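Local coordinates for beta-galactosidase/beta-glucuronidase (Faecalibacterium prausnitzii L2-6, PDB 6MVF), which binds flavin mononucleotide and, as a family 2 glycoside hydrolase, probably cleaves beta-glucuronides, at residues A[298-303]-A[531-536]; A[330-335]-A[350-355]. One frame throughout, in Å; residues are numbered along the deposited sequence.

Interaction 1: residues A[298-303]-A[531-536]; sequences GVSRHQ and HVWNMF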
# COMPACT_ATOMS: atom_id res chain seq x y z
N GLY A 298 29.70 -18.63 3.16
CA GLY A 298 28.27 -18.67 2.98
C GLY A 298 27.63 -20.05 2.97
O GLY A 298 28.04 -20.95 3.70
N VAL A 299 26.60 -20.20 2.13
CA VAL A 299 25.68 -21.33 2.22
C VAL A 299 25.22 -21.70 0.81
O VAL A 299 25.38 -20.94 -0.14
CB VAL A 299 24.46 -21.01 3.14
CG1 VAL A 299 24.91 -20.56 4.50
CG2 VAL A 299 23.60 -19.92 2.54
N SER A 300 24.65 -22.88 0.69
CA SER A 300 23.89 -23.29 -0.48
C SER A 300 22.41 -23.19 -0.16
O SER A 300 22.02 -23.15 1.02
CB SER A 300 24.25 -24.71 -0.91
OG SER A 300 25.61 -24.76 -1.34
N ARG A 301 21.58 -23.16 -1.20
CA ARG A 301 20.14 -22.97 -1.04
C ARG A 301 19.42 -23.73 -2.14
O ARG A 301 19.68 -23.48 -3.32
CB ARG A 301 19.79 -21.47 -1.09
CG ARG A 301 18.31 -21.13 -0.86
CD ARG A 301 17.62 -20.63 -2.13
NE ARG A 301 16.20 -20.35 -1.90
CZ ARG A 301 15.33 -19.96 -2.84
NH1 ARG A 301 15.72 -19.81 -4.11
NH2 ARG A 301 14.07 -19.71 -2.52
N HIS A 302 18.53 -24.64 -1.76
CA HIS A 302 17.61 -25.30 -2.69
C HIS A 302 16.33 -24.46 -2.82
O HIS A 302 16.10 -23.53 -2.05
CB HIS A 302 17.31 -26.72 -2.21
CG HIS A 302 18.14 -27.77 -2.88
ND1 HIS A 302 18.17 -27.93 -4.24
CD2 HIS A 302 18.96 -28.72 -2.37
CE1 HIS A 302 18.98 -28.93 -4.55
NE2 HIS A 302 19.46 -29.43 -3.43
N GLN A 303 15.48 -24.80 -3.82
CA GLN A 303 14.35 -23.92 -4.17
C GLN A 303 12.97 -24.44 -3.71
O GLN A 303 11.95 -24.17 -4.34
CB GLN A 303 14.36 -23.65 -5.67
CG GLN A 303 13.89 -24.79 -6.53
CD GLN A 303 13.87 -24.43 -8.02
OE1 GLN A 303 13.96 -23.26 -8.39
NE2 GLN A 303 13.75 -25.45 -8.87
N HIS A 531 30.81 -23.15 1.42
CA HIS A 531 29.35 -23.14 1.34
C HIS A 531 28.79 -24.25 2.21
O HIS A 531 28.94 -25.43 1.90
CB HIS A 531 28.89 -23.33 -0.10
CG HIS A 531 29.25 -22.20 -1.01
ND1 HIS A 531 30.33 -22.24 -1.86
CD2 HIS A 531 28.68 -20.98 -1.19
CE1 HIS A 531 30.40 -21.11 -2.54
NE2 HIS A 531 29.41 -20.33 -2.16
N VAL A 532 28.12 -23.87 3.31
CA VAL A 532 27.40 -24.84 4.12
C VAL A 532 26.36 -25.56 3.28
O VAL A 532 25.52 -24.93 2.63
CB VAL A 532 26.71 -24.15 5.30
CG1 VAL A 532 25.76 -25.14 6.02
CG2 VAL A 532 27.74 -23.56 6.23
N TRP A 533 26.42 -26.88 3.28
CA TRP A 533 25.29 -27.68 2.83
C TRP A 533 24.49 -28.00 4.08
O TRP A 533 24.98 -28.71 4.96
CB TRP A 533 25.76 -28.94 2.10
CG TRP A 533 24.65 -29.63 1.35
CD1 TRP A 533 23.96 -30.75 1.74
CD2 TRP A 533 24.12 -29.25 0.08
NE1 TRP A 533 23.04 -31.09 0.78
CE2 TRP A 533 23.11 -30.19 -0.24
CE3 TRP A 533 24.40 -28.23 -0.82
CZ2 TRP A 533 22.37 -30.11 -1.42
CZ3 TRP A 533 23.68 -28.17 -1.99
CH2 TRP A 533 22.68 -29.11 -2.28
N ASN A 534 23.29 -27.42 4.21
CA ASN A 534 22.65 -26.50 3.27
C ASN A 534 22.01 -25.42 4.18
O ASN A 534 21.97 -25.59 5.40
CB ASN A 534 21.62 -27.28 2.40
CG ASN A 534 20.92 -26.42 1.35
OD1 ASN A 534 20.03 -25.64 1.67
ND2 ASN A 534 21.29 -26.60 0.09
N MET A 535 21.53 -24.30 3.62
CA MET A 535 20.90 -23.27 4.45
C MET A 535 19.65 -23.80 5.13
O MET A 535 19.42 -23.55 6.32
CB MET A 535 20.54 -22.03 3.62
CG MET A 535 19.96 -20.90 4.44
SD MET A 535 21.09 -20.16 5.66
CE MET A 535 19.97 -19.09 6.57
N PHE A 536 18.81 -24.51 4.37
CA PHE A 536 17.54 -25.02 4.84
C PHE A 536 17.51 -26.52 4.60
O PHE A 536 18.01 -26.99 3.57
CB PHE A 536 16.36 -24.38 4.10
CG PHE A 536 16.39 -22.90 4.07
CD1 PHE A 536 16.06 -22.16 5.20
CD2 PHE A 536 16.74 -22.24 2.91
CE1 PHE A 536 16.10 -20.76 5.17
CE2 PHE A 536 16.78 -20.84 2.86
CZ PHE A 536 16.46 -20.10 3.99
O HOH W 1 27.07 -26.26 0.10

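Interaction 2: residues A[330-335]-A[350-355]; sequences NTIRLA and LGFAVW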
# COMPACT_ATOMS: atom_id res chain seq x y z
N ASN A 330 28.03 -13.94 2.89
CA ASN A 330 28.27 -13.06 1.75
C ASN A 330 28.28 -13.80 0.42
O ASN A 330 28.49 -13.18 -0.62
CB ASN A 330 29.59 -12.31 1.91
CG ASN A 330 30.78 -13.24 2.01
OD1 ASN A 330 30.65 -14.46 1.90
ND2 ASN A 330 31.97 -12.67 2.19
N THR A 331 28.08 -15.12 0.43
CA THR A 331 28.04 -15.89 -0.80
C THR A 331 26.92 -16.91 -0.70
O THR A 331 26.61 -17.41 0.38
CB THR A 331 29.41 -16.57 -1.09
OG1 THR A 331 29.36 -17.29 -2.32
CG2 THR A 331 29.83 -17.51 0.04
N ILE A 332 26.30 -17.19 -1.84
CA ILE A 332 25.28 -18.22 -1.91
C ILE A 332 25.55 -19.09 -3.12
O ILE A 332 25.56 -18.58 -4.25
CB ILE A 332 23.86 -17.65 -2.02
CG1 ILE A 332 23.45 -16.92 -0.74
CG2 ILE A 332 22.89 -18.81 -2.32
CD1 ILE A 332 22.18 -16.08 -0.91
N ARG A 333 25.74 -20.39 -2.90
CA ARG A 333 25.80 -21.35 -3.99
C ARG A 333 24.38 -21.80 -4.33
O ARG A 333 23.70 -22.43 -3.50
CB ARG A 333 26.68 -22.54 -3.64
CG ARG A 333 26.65 -23.61 -4.72
CD ARG A 333 27.50 -24.81 -4.38
NE ARG A 333 27.41 -25.83 -5.42
CZ ARG A 333 27.40 -27.13 -5.18
NH1 ARG A 333 27.48 -27.58 -3.93
NH2 ARG A 333 27.31 -27.99 -6.19
N LEU A 334 23.93 -21.48 -5.53
CA LEU A 334 22.55 -21.75 -5.94
C LEU A 334 22.47 -23.10 -6.66
O LEU A 334 22.25 -23.20 -7.87
CB LEU A 334 22.04 -20.60 -6.80
CG LEU A 334 21.61 -19.48 -5.85
CD1 LEU A 334 21.04 -18.30 -6.60
CD2 LEU A 334 20.60 -20.03 -4.83
N ALA A 335 22.65 -24.15 -5.88
CA ALA A 335 22.65 -25.50 -6.42
C ALA A 335 21.20 -25.98 -6.60
O ALA A 335 20.28 -25.44 -5.99
CB ALA A 335 23.44 -26.43 -5.49
N LEU A 350 20.33 -7.52 -2.43
CA LEU A 350 20.84 -7.64 -1.07
C LEU A 350 22.35 -7.82 -1.02
O LEU A 350 22.94 -7.61 0.04
CB LEU A 350 20.14 -8.80 -0.35
CG LEU A 350 18.63 -8.55 -0.19
CD1 LEU A 350 17.93 -9.72 0.46
CD2 LEU A 350 18.38 -7.31 0.62
N GLY A 351 22.98 -8.19 -2.14
CA GLY A 351 24.42 -8.33 -2.19
C GLY A 351 24.96 -9.65 -1.67
O GLY A 351 25.29 -9.77 -0.48
N PHE A 352 25.02 -10.65 -2.55
CA PHE A 352 25.69 -11.93 -2.31
C PHE A 352 26.48 -12.29 -3.55
O PHE A 352 25.99 -12.11 -4.67
CB PHE A 352 24.73 -13.10 -2.04
CG PHE A 352 23.85 -12.92 -0.86
CD1 PHE A 352 24.35 -13.11 0.42
CD2 PHE A 352 22.51 -12.63 -1.01
CE1 PHE A 352 23.52 -12.97 1.54
CE2 PHE A 352 21.68 -12.50 0.10
CZ PHE A 352 22.18 -12.67 1.38
N ALA A 353 27.67 -12.86 -3.35
CA ALA A 353 28.42 -13.50 -4.43
C ALA A 353 27.76 -14.84 -4.77
O ALA A 353 27.70 -15.72 -3.91
CB ALA A 353 29.88 -13.68 -4.00
N VAL A 354 27.27 -15.00 -6.00
CA VAL A 354 26.46 -16.16 -6.37
C VAL A 354 27.25 -17.11 -7.27
O VAL A 354 27.88 -16.68 -8.25
CB VAL A 354 25.16 -15.76 -7.07
CG1 VAL A 354 24.46 -16.99 -7.66
CG2 VAL A 354 24.25 -15.03 -6.10
N TRP A 355 27.20 -18.40 -6.94
CA TRP A 355 27.65 -19.50 -7.78
C TRP A 355 26.40 -20.12 -8.41
O TRP A 355 25.55 -20.69 -7.71
CB TRP A 355 28.48 -20.48 -6.94
CG TRP A 355 28.68 -21.96 -7.40
CD1 TRP A 355 27.86 -22.71 -8.22
CD2 TRP A 355 29.75 -22.83 -7.02
NE1 TRP A 355 28.36 -23.98 -8.36
CE2 TRP A 355 29.52 -24.09 -7.64
CE3 TRP A 355 30.89 -22.68 -6.21
CZ2 TRP A 355 30.39 -25.18 -7.49
CZ3 TRP A 355 31.75 -23.77 -6.05
CH2 TRP A 355 31.50 -25.00 -6.70

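Interaction 1: residues A[298-303]-A[531-536]
Gly-298 and Val-299 pair in parallel with His-531 and Val-532, and this ladder closes the TIM barrel by joining strand 292-300, its first, to strand 529-532, its last. Val-532 N donates to Gly-298 O at 2.9 Å, and Ser-300 N to Val-532 O at 3.0 Å. Past the two bridges, Met-535 N donates to Ser-300 O, so the backbone contact outlasts the ladder. Val-299 CG2 lies 3.9 Å from Met-535 CB, and Met-535 in turn packs on helix 314-327. A water takes a hydrogen bond from Ser-300 OG and gives one to His-531 O, 2.7 Å away. Ser-300 CB meets Trp-533 CE3 at 3.5 Å. Farther along the same indole, the His-302 ring approaches obliquely, with planes 80° apart and NE2 nearest CH2; its ND1 bonds to Tyr-337. Trp-533 precedes a cis peptide, a feature familiar at the eighth strand in related glycosidases. Arg-301 sets CG at the edge of the Phe-536 ring, while its guanidinium pairs with Asp-320. With CG of Asn-534 opposite the backbone N (chi1 -178°), OD1 accepts Phe-536 N at 3.2 Å through an in-plane lone pair, forming an Asx turn.

Interaction 2: residues A[330-335]-A[350-355]
Thr-331 to Arg-333 run in parallel with Ala-353 to Trp-355, the two strands of a beta-alpha-beta crossover in the TIM barrel, with helix 341-350 between them; the strand axes lie 19° apart. Ala-353 O is gripped twice: Ile-332 N donates at 2.9 Å and Thr-331 OG1 at 2.8 Å, from opposite faces of the carbonyl plane. Farther up, Leu-334 N reaches Trp-355 O at 2.8 Å, nearly in line with the C=O bond. The tight outer layer, under helices 314-327 and 341-350, has Ile-332 CD1 over one face of the Phe-352 ring in a CH-pi contact, 3.6 Å from its centroid. By contrast, the end near Asn-330 and Leu-350 is partly exposed, and there Asn-330 meets Phe-352 mainly through its backbone. Inside the barrel Arg-333, its CG anti to the backbone N (chi1 175°) and its chain extended from there, lies along the Trp-355 indole, its guanidinium held by Asn-398 and Glu-357. A leucine in place of Trp-355 would probably leave the arginine chain without its flat support and Glu-357 without the indole N-H that bonds to it. Arg-333 CG sits 3.8 Å from the centroid of the five-membered ring of Trp-355, 10° off its normal.

The two contacts are seams of one barrel, separated by the pairing of strand 292-300 with strand 331-334, and their centres lie 10 Å apart. In that pairing Val-299 O probably accepts from Arg-333 N at 2.8 Å. Inside, His-531 NE2 lies 3.0 Å from Thr-331 OG1, a probable hydrogen bond linking the last strand to the second across the first. Ser-300 OG packs on Arg-333 CB at 3.4 Å, and Ala-335 touches Trp-533. Both seams lead to the C-terminal strand ends, where TIM-barrel enzymes carry their active sites. The flavin pocket lies elsewhere, although helix 368-385, which follows strand 353-357, gives it Lys-379 and Ile-383.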